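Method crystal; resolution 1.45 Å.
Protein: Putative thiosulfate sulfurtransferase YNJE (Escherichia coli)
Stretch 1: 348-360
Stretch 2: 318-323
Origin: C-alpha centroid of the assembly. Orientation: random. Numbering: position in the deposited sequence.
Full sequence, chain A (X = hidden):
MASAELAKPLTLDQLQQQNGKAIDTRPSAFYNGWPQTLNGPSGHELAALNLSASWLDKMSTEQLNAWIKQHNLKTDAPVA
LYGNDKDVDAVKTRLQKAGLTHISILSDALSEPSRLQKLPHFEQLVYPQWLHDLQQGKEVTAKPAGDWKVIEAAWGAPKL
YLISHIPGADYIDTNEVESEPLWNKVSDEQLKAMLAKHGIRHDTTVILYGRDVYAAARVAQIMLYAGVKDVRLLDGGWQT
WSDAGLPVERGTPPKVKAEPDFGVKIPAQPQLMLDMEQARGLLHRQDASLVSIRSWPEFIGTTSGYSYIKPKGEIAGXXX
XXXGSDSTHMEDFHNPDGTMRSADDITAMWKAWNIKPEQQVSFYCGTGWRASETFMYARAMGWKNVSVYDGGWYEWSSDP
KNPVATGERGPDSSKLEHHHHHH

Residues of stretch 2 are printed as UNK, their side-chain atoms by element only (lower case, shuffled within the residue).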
# COMPACT_ATOMS: atom_id res chain seq x y z
N ALA A 348 -0.11 -10.79 8.94
CA ALA A 348 -0.52 -12.20 9.13
C ALA A 348 -0.34 -13.02 7.87
O ALA A 348 0.09 -14.19 7.92
CB ALA A 348 -1.94 -12.25 9.58
N MSE A 349 -0.65 -12.45 6.73
CA MSE A 349 -0.52 -13.24 5.53
C MSE A 349 0.95 -13.50 5.21
O MSE A 349 1.29 -14.59 4.74
CB MSE A 349 -1.35 -12.72 4.35
CG MSE A 349 -0.86 -11.60 3.61
SE MSE A 349 -2.32 -11.11 2.32
CE MSE A 349 -1.44 -9.51 1.74
N TRP A 350 1.82 -12.53 5.50
CA TRP A 350 3.27 -12.72 5.34
C TRP A 350 3.83 -13.71 6.37
O TRP A 350 4.64 -14.59 6.02
CB TRP A 350 4.02 -11.37 5.34
CG TRP A 350 3.82 -10.59 4.07
CD1 TRP A 350 3.34 -11.06 2.88
CD2 TRP A 350 4.10 -9.21 3.87
NE1 TRP A 350 3.30 -10.05 1.96
CE2 TRP A 350 3.76 -8.91 2.53
CE3 TRP A 350 4.62 -8.20 4.69
CZ2 TRP A 350 3.90 -7.65 1.99
CZ3 TRP A 350 4.74 -6.92 4.15
CH2 TRP A 350 4.41 -6.67 2.81
N LYS A 351 3.39 -13.60 7.62
CA LYS A 351 3.88 -14.48 8.68
C LYS A 351 3.63 -15.93 8.32
O LYS A 351 4.49 -16.80 8.58
CB LYS A 351 3.27 -14.15 10.03
CG LYS A 351 3.73 -15.08 11.17
CD LYS A 351 3.11 -14.68 12.48
CE LYS A 351 3.65 -15.50 13.64
NZ LYS A 351 2.71 -15.37 14.79
N ALA A 352 2.47 -16.20 7.72
CA ALA A 352 2.10 -17.58 7.31
C ALA A 352 3.10 -18.20 6.33
O ALA A 352 3.22 -19.44 6.25
CB ALA A 352 0.69 -17.63 6.76
N TRP A 353 3.79 -17.37 5.56
CA TRP A 353 4.83 -17.83 4.63
C TRP A 353 6.26 -17.56 5.14
O TRP A 353 7.22 -17.55 4.37
CB TRP A 353 4.59 -17.22 3.25
CG TRP A 353 3.72 -18.03 2.43
CD1 TRP A 353 2.36 -17.98 2.38
CD2 TRP A 353 4.13 -19.03 1.50
NE1 TRP A 353 1.90 -18.88 1.46
CE2 TRP A 353 2.96 -19.56 0.91
CE3 TRP A 353 5.37 -19.54 1.11
CZ2 TRP A 353 3.00 -20.56 -0.06
CZ3 TRP A 353 5.40 -20.54 0.14
CH2 TRP A 353 4.22 -21.04 -0.43
N ASN A 354 6.41 -17.36 6.45
CA ASN A 354 7.70 -17.12 7.08
C ASN A 354 8.40 -15.84 6.60
O ASN A 354 9.63 -15.75 6.54
CB ASN A 354 8.61 -18.35 6.91
CG ASN A 354 9.72 -18.38 7.94
OD1 ASN A 354 9.60 -17.83 9.03
ND2 ASN A 354 10.85 -19.01 7.58
N ILE A 355 7.59 -14.82 6.33
CA ILE A 355 8.07 -13.48 6.01
C ILE A 355 7.77 -12.56 7.20
O ILE A 355 6.62 -12.40 7.59
CB ILE A 355 7.36 -12.96 4.78
CG1 ILE A 355 7.58 -13.87 3.56
CG2 ILE A 355 7.77 -11.50 4.46
CD1 ILE A 355 6.49 -13.76 2.47
N LYS A 356 8.80 -11.99 7.79
CA LYS A 356 8.71 -11.40 9.11
C LYS A 356 9.53 -10.11 9.17
O LYS A 356 10.53 -10.01 8.48
CB LYS A 356 9.22 -12.41 10.14
CG LYS A 356 8.45 -13.72 10.18
CD LYS A 356 9.02 -14.73 11.16
CE LYS A 356 8.12 -15.97 11.20
NZ LYS A 356 8.68 -17.03 12.09
N PRO A 357 9.10 -9.12 9.98
CA PRO A 357 9.68 -7.79 9.92
C PRO A 357 11.15 -7.73 10.35
O PRO A 357 11.87 -6.83 9.96
CB PRO A 357 8.81 -6.97 10.88
CG PRO A 357 8.03 -7.92 11.66
CD PRO A 357 7.95 -9.19 10.90
N GLU A 358 11.59 -8.67 11.17
CA GLU A 358 12.98 -8.65 11.65
C GLU A 358 13.96 -9.17 10.59
O GLU A 358 15.19 -9.06 10.76
CB GLU A 358 13.11 -9.46 12.96
CG GLU A 358 12.77 -10.94 12.85
CD GLU A 358 11.31 -11.30 13.20
OE1 GLU A 358 10.39 -10.47 12.99
OE2 GLU A 358 11.09 -12.43 13.71
N GLN A 359 13.42 -9.70 9.49
CA GLN A 359 14.21 -10.22 8.39
C GLN A 359 14.66 -9.11 7.45
O GLN A 359 14.07 -8.04 7.39
CB GLN A 359 13.40 -11.21 7.55
CG GLN A 359 13.05 -12.53 8.24
CD GLN A 359 12.09 -13.36 7.40
OE1 GLN A 359 11.37 -12.83 6.55
NE2 GLN A 359 12.06 -14.68 7.63
N GLN A 360 15.71 -9.40 6.68
CA GLN A 360 16.00 -8.62 5.48
C GLN A 360 15.05 -9.16 4.43
O GLN A 360 15.12 -10.34 4.09
CB GLN A 360 17.44 -8.80 5.00
CG GLN A 360 17.70 -8.04 3.70
CD GLN A 360 19.14 -8.06 3.23
OE1 GLN A 360 19.97 -8.72 3.82
NE2 GLN A 360 19.43 -7.30 2.15
N UNK A 318 11.96 -18.89 -3.05
CA UNK A 318 11.22 -17.66 -2.82
C UNK A 318 9.94 -17.98 -2.06
O UNK A 318 9.32 -19.03 -2.28
c UNK A 318 10.90 -16.97 -4.16
N UNK A 319 9.58 -17.09 -1.15
CA UNK A 319 8.39 -17.24 -0.35
C UNK A 319 7.27 -16.44 -0.97
O UNK A 319 7.49 -15.32 -1.41
n UNK A 319 12.65 -19.14 5.07
n UNK A 319 11.04 -18.27 3.69
c UNK A 319 9.67 -17.76 1.77
c UNK A 319 8.68 -16.81 1.07
c UNK A 319 10.30 -17.19 3.00
c UNK A 319 12.05 -18.08 4.52
n UNK A 319 12.50 -16.87 4.82
N UNK A 320 6.05 -16.95 -0.98
CA UNK A 320 4.94 -16.26 -1.60
C UNK A 320 4.46 -15.13 -0.73
O UNK A 320 4.19 -15.34 0.44
c UNK A 320 0.71 -15.96 -3.72
c UNK A 320 -0.93 -16.97 -1.79
c UNK A 320 2.91 -15.92 -3.95
c UNK A 320 -1.46 -16.32 -2.90
c UNK A 320 1.27 -16.60 -2.60
n UNK A 320 1.74 -15.55 -4.51
c UNK A 320 -0.66 -15.81 -3.88
c UNK A 320 0.42 -17.13 -1.62
c UNK A 320 3.74 -17.17 -1.82
c UNK A 320 2.69 -16.57 -2.76
N UNK A 321 4.34 -13.93 -1.30
CA UNK A 321 3.88 -12.77 -0.54
C UNK A 321 2.42 -12.41 -0.71
O UNK A 321 1.99 -11.37 -0.21
N UNK A 322 1.65 -13.23 -1.40
CA UNK A 322 0.36 -12.85 -1.93
C UNK A 322 0.49 -11.76 -3.01
O UNK A 322 1.56 -11.21 -3.23
c UNK A 322 -1.05 -13.67 -0.00
c UNK A 322 -0.64 -12.49 -0.82
c UNK A 322 -2.37 -15.27 0.74
n UNK A 322 -2.30 -14.24 -0.08
c UNK A 322 -0.36 -14.41 0.88
n UNK A 322 -1.20 -15.40 1.34
N UNK A 323 -0.60 -11.49 -3.73
CA UNK A 323 -0.58 -10.50 -4.81
C UNK A 323 -2.01 -10.24 -5.28
O UNK A 323 -2.80 -9.62 -4.56
c UNK A 323 0.35 -10.95 -5.97
O HOH W 1 -0.69 -16.49 4.08

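Position 318 carries a single side-chain carbon, the CB. There is no branch and no ring. It points sideways relative to stretch 1 and makes no contact with it. A lone CB identifies Ala318, which lies before the contact proper.

Position 319 carries seven side-chain atoms. Three carbons run in a line to a nitrogen, and that nitrogen leads to a carbon bearing two more nitrogens. The CB of position 319 lies 4.0 Å from Ile355 CG1. The planar end is a guanidinium group, so the residue is Arg319. Its chain is long enough to pass several residues of stretch 1. Arg319 CD lies 3.4 Å from Trp353 O. At the far end, Arg319 NH2 is 3.1 Å from Asn354 ND2, which sits over one face of the guanidinium. Both nitrogens are donors, so this is a close packing contact and not a hydrogen bond. Each finds its hydrogen-bond partner elsewhere in the structure.

Position 320 carries ten side-chain atoms: one carbon, then fused five- and six-membered rings holding eight carbons and one nitrogen. Its CB points toward stretch 1, while the end of the side chain leads away. The CB of position 320 stands 3.7 Å from Trp353 CE2, nearly along the normal of the Trp353 six-membered ring, in a CH-pi contact. Only an indole fits the rings, which gives Trp320. The edge of the Trp320 indole is turned toward the face of Trp353 in an offset edge-to-face pair, with planes at 75°. The backbone joins in, as Trp320 O lies over a face of the Trp353 ring, 3.4 Å from Trp353 CG.

Position 321 has no side-chain atoms. Its carbonyl accepts the hydrogen bond that directly links the stretches: Trp350 NE1 donates to the O of position 321 at 2.9 Å, with the oxygen near the indole plane. With no CB, the residue is Gly321. An ideal CB here would lie 3.6 Å from Trp350 NE1. Gly321 CA is 4.1 Å from Ile355 CD1.

Position 322 carries one carbon and then a five-membered ring of three carbons and two nitrogens. The selenium of the selenomethionine Met349 lies over one face of this ring. The ring is an imidazole, and the residue is His322. Met349 SE is 3.7 Å from His322 CG. Met349 CB also makes a CH-pi contact with the ring. Water 1 bridges the pair: it donates to Met349 O at 2.8 Å and is hydrogen-bonded to His322 NE2 at 3.0 Å.

Position 323 again has a single side-chain carbon. It points away and touches nothing on stretch 1. This is Ala323.

The contact works mainly by packing. Trp353 meets Trp320, Met349 covers His322, and Ile355 fills in beside the Arg319 chain and Gly321. One direct hydrogen bond, from Trp350, fixes the backbone at Gly321. Stretch 1 also braces itself: Gln359 NE2 donates to Asn354 O at 2.9 Å, tying together the loop beside Arg319. Together the stretches bury 532 Å².

Stretch 2, residues 318-323: ARWGHA
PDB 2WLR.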